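Local structure of kelch domain-containing protein (Colletotrichum graminicola M1.001, 5C86) at residues G7-F12 and H362-F367; F12-V17 and L28-S33. The protein probably oxidises alcohols at a copper centre, as a fungal alcohol oxidase of the AA5 galactose oxidase and glyoxal oxidase family. All coordinates share one frame; numbering follows the deposited sequence.

Contact 1: residues G7-F12 and H362-F367; sequences GPMVKF and HFDGQF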
loop_
_atom_site.group_PDB
_atom_site.type_symbol
_atom_site.label_atom_id
_atom_site.label_comp_id
_atom_site.label_asym_id
_atom_site.label_seq_id
_atom_site.Cartn_x
_atom_site.Cartn_y
_atom_site.Cartn_z
ATOM N N GLY A 7 -0.908 15.461 -14.066
ATOM C CA GLY A 7 -1.958 16.452 -13.973
ATOM C C GLY A 7 -1.521 17.680 -13.184
ATOM O O GLY A 7 -0.388 17.774 -12.752
ATOM N N PRO A 8 -2.452 18.569 -12.924
ATOM C CA PRO A 8 -2.052 19.771 -12.201
ATOM C C PRO A 8 -1.724 19.514 -10.746
ATOM O O PRO A 8 -2.182 18.508 -10.132
ATOM C CB PRO A 8 -3.330 20.635 -12.276
ATOM C CG PRO A 8 -4.443 19.647 -12.476
ATOM C CD PRO A 8 -3.825 18.654 -13.426
ATOM N N MET A 9 -0.926 20.412 -10.149
ATOM C CA MET A 9 -0.567 20.291 -8.748
ATOM C C MET A 9 -1.814 20.498 -7.899
ATOM O O MET A 9 -2.585 21.429 -8.146
ATOM C CB MET A 9 0.528 21.301 -8.303
ATOM C CG MET A 9 1.950 21.143 -8.879
ATOM S SD MET A 9 3.136 19.917 -8.234
ATOM C CE MET A 9 2.345 19.288 -6.820
ATOM N N VAL A 10 -1.974 19.627 -6.903
ATOM C CA VAL A 10 -3.054 19.549 -5.962
ATOM C C VAL A 10 -2.402 19.932 -4.633
ATOM O O VAL A 10 -1.344 19.407 -4.282
ATOM C CB VAL A 10 -3.591 18.109 -5.954
ATOM C CG1 VAL A 10 -4.412 17.743 -4.718
ATOM C CG2 VAL A 10 -4.393 17.918 -7.244
ATOM N N LYS A 11 -3.034 20.803 -3.877
ATOM C CA LYS A 11 -2.430 21.286 -2.638
ATOM C C LYS A 11 -3.320 21.037 -1.461
ATOM O O LYS A 11 -4.486 21.426 -1.420
ATOM C CB LYS A 11 -2.169 22.793 -2.786
ATOM C CG LYS A 11 -0.783 23.231 -2.308
ATOM C CD LYS A 11 -0.825 24.672 -1.775
ATOM C CE LYS A 11 -1.383 25.642 -2.812
ATOM N NZ LYS A 11 -1.812 26.929 -2.186
ATOM N N PHE A 12 -2.830 20.338 -0.461
ATOM C CA PHE A 12 -3.583 20.056 0.665
ATOM C C PHE A 12 -3.243 21.055 1.820
ATOM O O PHE A 12 -2.129 21.507 1.898
ATOM C CB PHE A 12 -3.276 18.617 1.203
ATOM C CG PHE A 12 -3.943 17.517 0.387
ATOM C CD1 PHE A 12 -5.256 17.111 0.641
ATOM C CD2 PHE A 12 -3.203 16.851 -0.562
ATOM C CE1 PHE A 12 -5.863 16.126 -0.129
ATOM C CE2 PHE A 12 -3.798 15.841 -1.324
ATOM C CZ PHE A 12 -5.112 15.482 -1.091
ATOM N N HIS A 362 6.245 19.537 1.867
ATOM C CA HIS A 362 5.562 19.602 0.581
ATOM C C HIS A 362 4.103 19.252 0.762
ATOM O O HIS A 362 3.735 18.076 1.024
ATOM C CB HIS A 362 6.284 18.653 -0.367
ATOM C CG HIS A 362 7.723 18.978 -0.530
ATOM N ND1 HIS A 362 8.142 20.211 -0.991
ATOM C CD2 HIS A 362 8.853 18.279 -0.239
ATOM C CE1 HIS A 362 9.459 20.258 -0.980
ATOM N NE2 HIS A 362 9.913 19.097 -0.556
ATOM N N PHE A 363 3.218 20.252 0.672
ATOM C CA PHE A 363 1.771 20.043 0.940
ATOM C C PHE A 363 1.070 19.510 -0.324
ATOM O O PHE A 363 -0.105 19.336 -0.354
ATOM C CB PHE A 363 1.070 21.330 1.457
ATOM C CG PHE A 363 1.541 21.800 2.816
ATOM C CD1 PHE A 363 2.724 22.550 2.912
ATOM C CD2 PHE A 363 0.828 21.515 3.954
ATOM C CE1 PHE A 363 3.155 22.992 4.172
ATOM C CE2 PHE A 363 1.248 21.947 5.197
ATOM C CZ PHE A 363 2.432 22.684 5.257
ATOM N N ASP A 364 1.821 19.395 -1.377
ATOM C CA ASP A 364 1.275 19.191 -2.672
ATOM C C ASP A 364 1.573 17.752 -3.196
ATOM O O ASP A 364 2.282 16.960 -2.594
ATOM C CB ASP A 364 1.813 20.214 -3.611
ATOM C CG ASP A 364 3.283 19.979 -3.952
ATOM O OD1 ASP A 364 4.052 19.546 -3.080
ATOM O OD2 ASP A 364 3.645 20.128 -5.139
ATOM N N GLY A 365 0.915 17.485 -4.320
ATOM C CA GLY A 365 1.218 16.341 -5.134
ATOM C C GLY A 365 0.471 16.456 -6.418
ATOM O O GLY A 365 -0.083 17.512 -6.721
ATOM N N GLN A 366 0.541 15.414 -7.228
ATOM C CA GLN A 366 -0.094 15.411 -8.549
ATOM C C GLN A 366 -0.505 13.950 -8.814
ATOM O O GLN A 366 0.094 13.030 -8.199
ATOM C CB GLN A 366 0.847 15.811 -9.663
ATOM C CG GLN A 366 1.411 17.221 -9.623
ATOM C CD GLN A 366 2.587 17.421 -10.580
ATOM O OE1 GLN A 366 3.752 17.072 -10.297
ATOM N NE2 GLN A 366 2.289 17.987 -11.724
ATOM N N PHE A 367 -1.352 13.761 -9.808
ATOM C CA PHE A 367 -1.731 12.451 -10.261
ATOM C C PHE A 367 -1.053 12.183 -11.538
ATOM O O PHE A 367 -1.058 12.998 -12.488
ATOM C CB PHE A 367 -3.266 12.409 -10.396
ATOM C CG PHE A 367 -3.975 12.521 -9.111
ATOM C CD1 PHE A 367 -4.244 11.410 -8.236
ATOM C CD2 PHE A 367 -4.374 13.777 -8.623
ATOM C CE1 PHE A 367 -4.860 11.545 -7.093
ATOM C CE2 PHE A 367 -5.028 13.891 -7.388
ATOM C CZ PHE A 367 -5.305 12.783 -6.619
HETATM O O HOH W 1 -2.824 15.998 -10.855
#

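Contact 2: residues F12-V17 and L28-S33; sequences FPVVPV and LLVWSS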
loop_
_atom_site.group_PDB
_atom_site.type_symbol
_atom_site.label_atom_id
_atom_site.label_comp_id
_atom_site.label_asym_id
_atom_site.label_seq_id
_atom_site.Cartn_x
_atom_site.Cartn_y
_atom_site.Cartn_z
ATOM N N PHE A 12 -2.830 20.338 -0.461
ATOM C CA PHE A 12 -3.583 20.056 0.665
ATOM C C PHE A 12 -3.243 21.055 1.820
ATOM O O PHE A 12 -2.129 21.507 1.898
ATOM C CB PHE A 12 -3.276 18.617 1.203
ATOM C CG PHE A 12 -3.943 17.517 0.387
ATOM C CD1 PHE A 12 -5.256 17.111 0.641
ATOM C CD2 PHE A 12 -3.203 16.851 -0.562
ATOM C CE1 PHE A 12 -5.863 16.126 -0.129
ATOM C CE2 PHE A 12 -3.798 15.841 -1.324
ATOM C CZ PHE A 12 -5.112 15.482 -1.091
ATOM N N PRO A 13 -4.151 21.203 2.757
ATOM C CA PRO A 13 -3.858 22.098 3.901
ATOM C C PRO A 13 -3.019 21.371 4.957
ATOM O O PRO A 13 -2.668 22.009 5.975
ATOM C CB PRO A 13 -5.241 22.385 4.449
ATOM C CG PRO A 13 -6.011 21.099 4.204
ATOM C CD PRO A 13 -5.532 20.683 2.837
ATOM N N VAL A 14 -2.702 20.052 4.774
ATOM C CA VAL A 14 -1.813 19.309 5.749
ATOM C C VAL A 14 -0.819 18.529 4.863
ATOM O O VAL A 14 -1.087 18.290 3.658
ATOM C CB VAL A 14 -2.499 18.331 6.676
ATOM C CG1 VAL A 14 -3.637 18.968 7.468
ATOM C CG2 VAL A 14 -3.124 17.122 5.926
ATOM N N VAL A 15 0.398 18.206 5.347
ATOM C CA VAL A 15 1.325 17.473 4.525
ATOM C C VAL A 15 0.755 16.015 4.494
ATOM O O VAL A 15 0.472 15.392 5.518
ATOM C CB VAL A 15 2.741 17.455 5.116
ATOM C CG1 VAL A 15 3.682 16.699 4.224
ATOM C CG2 VAL A 15 3.249 18.921 5.319
ATOM N N PRO A 16 0.596 15.494 3.234
ATOM C CA PRO A 16 -0.079 14.184 3.077
ATOM C C PRO A 16 0.910 13.040 3.277
ATOM O O PRO A 16 1.363 12.398 2.298
ATOM C CB PRO A 16 -0.668 14.264 1.692
ATOM C CG PRO A 16 0.220 15.159 0.950
ATOM C CD PRO A 16 0.729 16.213 1.972
ATOM N N VAL A 17 1.253 12.837 4.535
ATOM C CA VAL A 17 2.248 11.876 4.933
ATOM C C VAL A 17 1.645 10.444 4.977
ATOM O O VAL A 17 2.389 9.446 4.935
ATOM C CB VAL A 17 2.859 12.278 6.305
ATOM C CG1 VAL A 17 3.781 11.230 6.879
ATOM C CG2 VAL A 17 3.577 13.626 6.094
ATOM N N LEU A 28 -9.682 10.569 -2.013
ATOM C CA LEU A 28 -8.347 10.377 -1.353
ATOM C C LEU A 28 -8.339 11.104 -0.000
ATOM O O LEU A 28 -8.429 12.356 0.056
ATOM C CB LEU A 28 -7.280 10.956 -2.219
ATOM C CG LEU A 28 -5.810 10.672 -1.787
ATOM C CD1 LEU A 28 -5.440 9.168 -1.917
ATOM C CD2 LEU A 28 -4.921 11.578 -2.596
ATOM N N LEU A 29 -8.222 10.310 1.006
ATOM C CA LEU A 29 -8.111 10.802 2.405
ATOM C C LEU A 29 -6.650 10.900 2.805
ATOM O O LEU A 29 -5.909 9.924 2.642
ATOM C CB LEU A 29 -8.829 9.919 3.410
ATOM C CG LEU A 29 -8.899 10.284 4.907
ATOM C CD1 LEU A 29 -9.687 11.550 5.089
ATOM C CD2 LEU A 29 -9.567 9.180 5.640
ATOM N N VAL A 30 -6.235 12.059 3.296
ATOM C CA VAL A 30 -4.858 12.263 3.723
ATOM C C VAL A 30 -4.807 12.700 5.196
ATOM O O VAL A 30 -5.750 13.377 5.674
ATOM C CB VAL A 30 -4.107 13.216 2.822
ATOM C CG1 VAL A 30 -4.394 12.944 1.360
ATOM C CG2 VAL A 30 -4.404 14.696 3.158
ATOM N N TRP A 31 -3.711 12.394 5.866
ATOM C CA TRP A 31 -3.534 12.940 7.217
ATOM C C TRP A 31 -2.072 13.134 7.538
ATOM O O TRP A 31 -1.184 12.542 6.957
ATOM C CB TRP A 31 -4.193 12.125 8.291
ATOM C CG TRP A 31 -3.652 10.757 8.638
ATOM C CD1 TRP A 31 -2.703 10.492 9.564
ATOM C CD2 TRP A 31 -4.054 9.487 8.094
ATOM N NE1 TRP A 31 -2.505 9.160 9.695
ATOM C CE2 TRP A 31 -3.309 8.517 8.775
ATOM C CE3 TRP A 31 -4.959 9.088 7.093
ATOM C CZ2 TRP A 31 -3.420 7.135 8.528
ATOM C CZ3 TRP A 31 -5.085 7.693 6.828
ATOM C CH2 TRP A 31 -4.339 6.744 7.575
ATOM N N SER A 32 -1.799 14.036 8.508
ATOM C CA SER A 32 -0.416 14.381 8.961
ATOM C C SER A 32 -0.244 13.858 10.354
ATOM O O SER A 32 0.397 12.831 10.595
ATOM C CB SER A 32 -0.172 15.867 8.834
ATOM O OG SER A 32 -1.244 16.646 9.472
ATOM N N SER A 33 -0.822 14.558 11.354
ATOM C CA SER A 33 -0.566 14.356 12.774
ATOM C C SER A 33 -1.530 15.312 13.512
ATOM O O SER A 33 -2.429 15.900 12.874
ATOM C CB SER A 33 0.859 14.769 13.127
ATOM O OG SER A 33 1.051 16.110 12.807
#

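Contact 1: residues G7-F12 and H362-F367
Val10 and Gly365 face each other as an antiparallel hydrogen-bonded pair, tied by Val10 N to Gly365 O at 2.8 Å (N-H...O 172°) and by Gly365 N to Val10 O at 3.0 Å. Lys11 and Asp364 form the next, non-hydrogen-bonded pair, with CA atoms 4.3 Å apart, and Phe12 N continues the ladder to Phe363 O at 2.9 Å. Beyond Met9 the regular pattern is interrupted. Pro8 lacks the N-H that would face Phe367 O, which accepts from Gly7 N instead; a water accepts from Phe367 N and donates to Pro8 O. Here a side chain joins in: Gln366 chi2 of 166° carries CD out from the backbone, and the amide NE2 reaches Gly7 O at 2.9 Å, almost straight down the carbonyl axis, although Gly7 O sits 22° out of the amide plane. These bonds make residues 5-11 the outer strand beside 364-369, in the sheet that also holds 346-350 and 336-340. An N-terminal strand completing a blade built from much later sequence is the "velcro" closure of a beta-propeller. On the face carrying Val10, its CG2 meets the rim of the Phe367 ring at CE2, 4.1 Å away, and Tyr52 of strand 47-52 touches both residues. On the Asp364 face, Met9 is deposited in two conformers; in the one described SD lies near Gln366 CD, and both this and the very close approach of CE to Asp364 are doubtful. Asp364 itself is positioned from the second shell by a salt bridge from OD1 to Arg332 NH1.

Contact 2: residues F12-V17 and L28-S33
The Phe12 ring receives both methyls of Val30 over one face. CG2 stands 3.9 Å from the ring centroid and 24° off the normal, a CH-pi contact, while CG1 lies 3.6 Å above the plane, displaced toward the rim near CZ. The two side chains reach tip to tip; Val30 chi1 of -43° puts CG1 beside the backbone N and leaves CG2 between N and the carbonyl carbon. The Leu28 side chain crosses that of Phe12 at about a right angle, its CD2 4.2 Å from Phe12 CZ, and Tyr52 and Ser50 of strand 47-52 also touch the Phe12 side chain. Trp31 leaves its backbone away from residues 12-17, and its NE1 is bonded to Met71 O. Around Val30 the packing continues with Val14, whose CG2 meets Val30 CG2 as the two side chains pass in opposite directions, and with Pro16, whose CB is 3.8 Å from Val30 CB. Ser32 OG lies 3.5 Å from Val14 CB, but bonds to Trp35 O. Pro16 is the centre of an inverse gamma turn closed by Val17 N to Val15 O at 2.8 Å; the same N-H makes a weak bond to Trp31 O (3.4 Å, 127°). The Val17 side chain is about 4 Å from those of His335 and His423, which bind copper in this protein, although none is bound here. With one weak bond between the segments, cohesion rests mainly on apolar contact, tying a loop bordering the copper site to strand 28-31.

Overall arrangement
Contacts 1 and 2 have centres about 11 Å apart and share Phe12, where strand 5-11 gives way to the loop leading to strand 18-21. Contact 2 is local, its segments separated by 10 residues, whereas contact 1 spans 349 residues and encloses it along the chain. The first joins the N-terminal strand to 364-369 of one propeller blade; the second places the following loop against 28-31, which pairs with 18-21 and 47-52 in the next blade. They also touch directly, Phe363 CD2 lying 3.5 Å from Val14 C. Phe12 thus belongs to both ring closure and the passage onward; contact 2 comes nearer the copper ligands, the side chains of Val17 and Phe363 lying about 4 and 11 Å from that of His335.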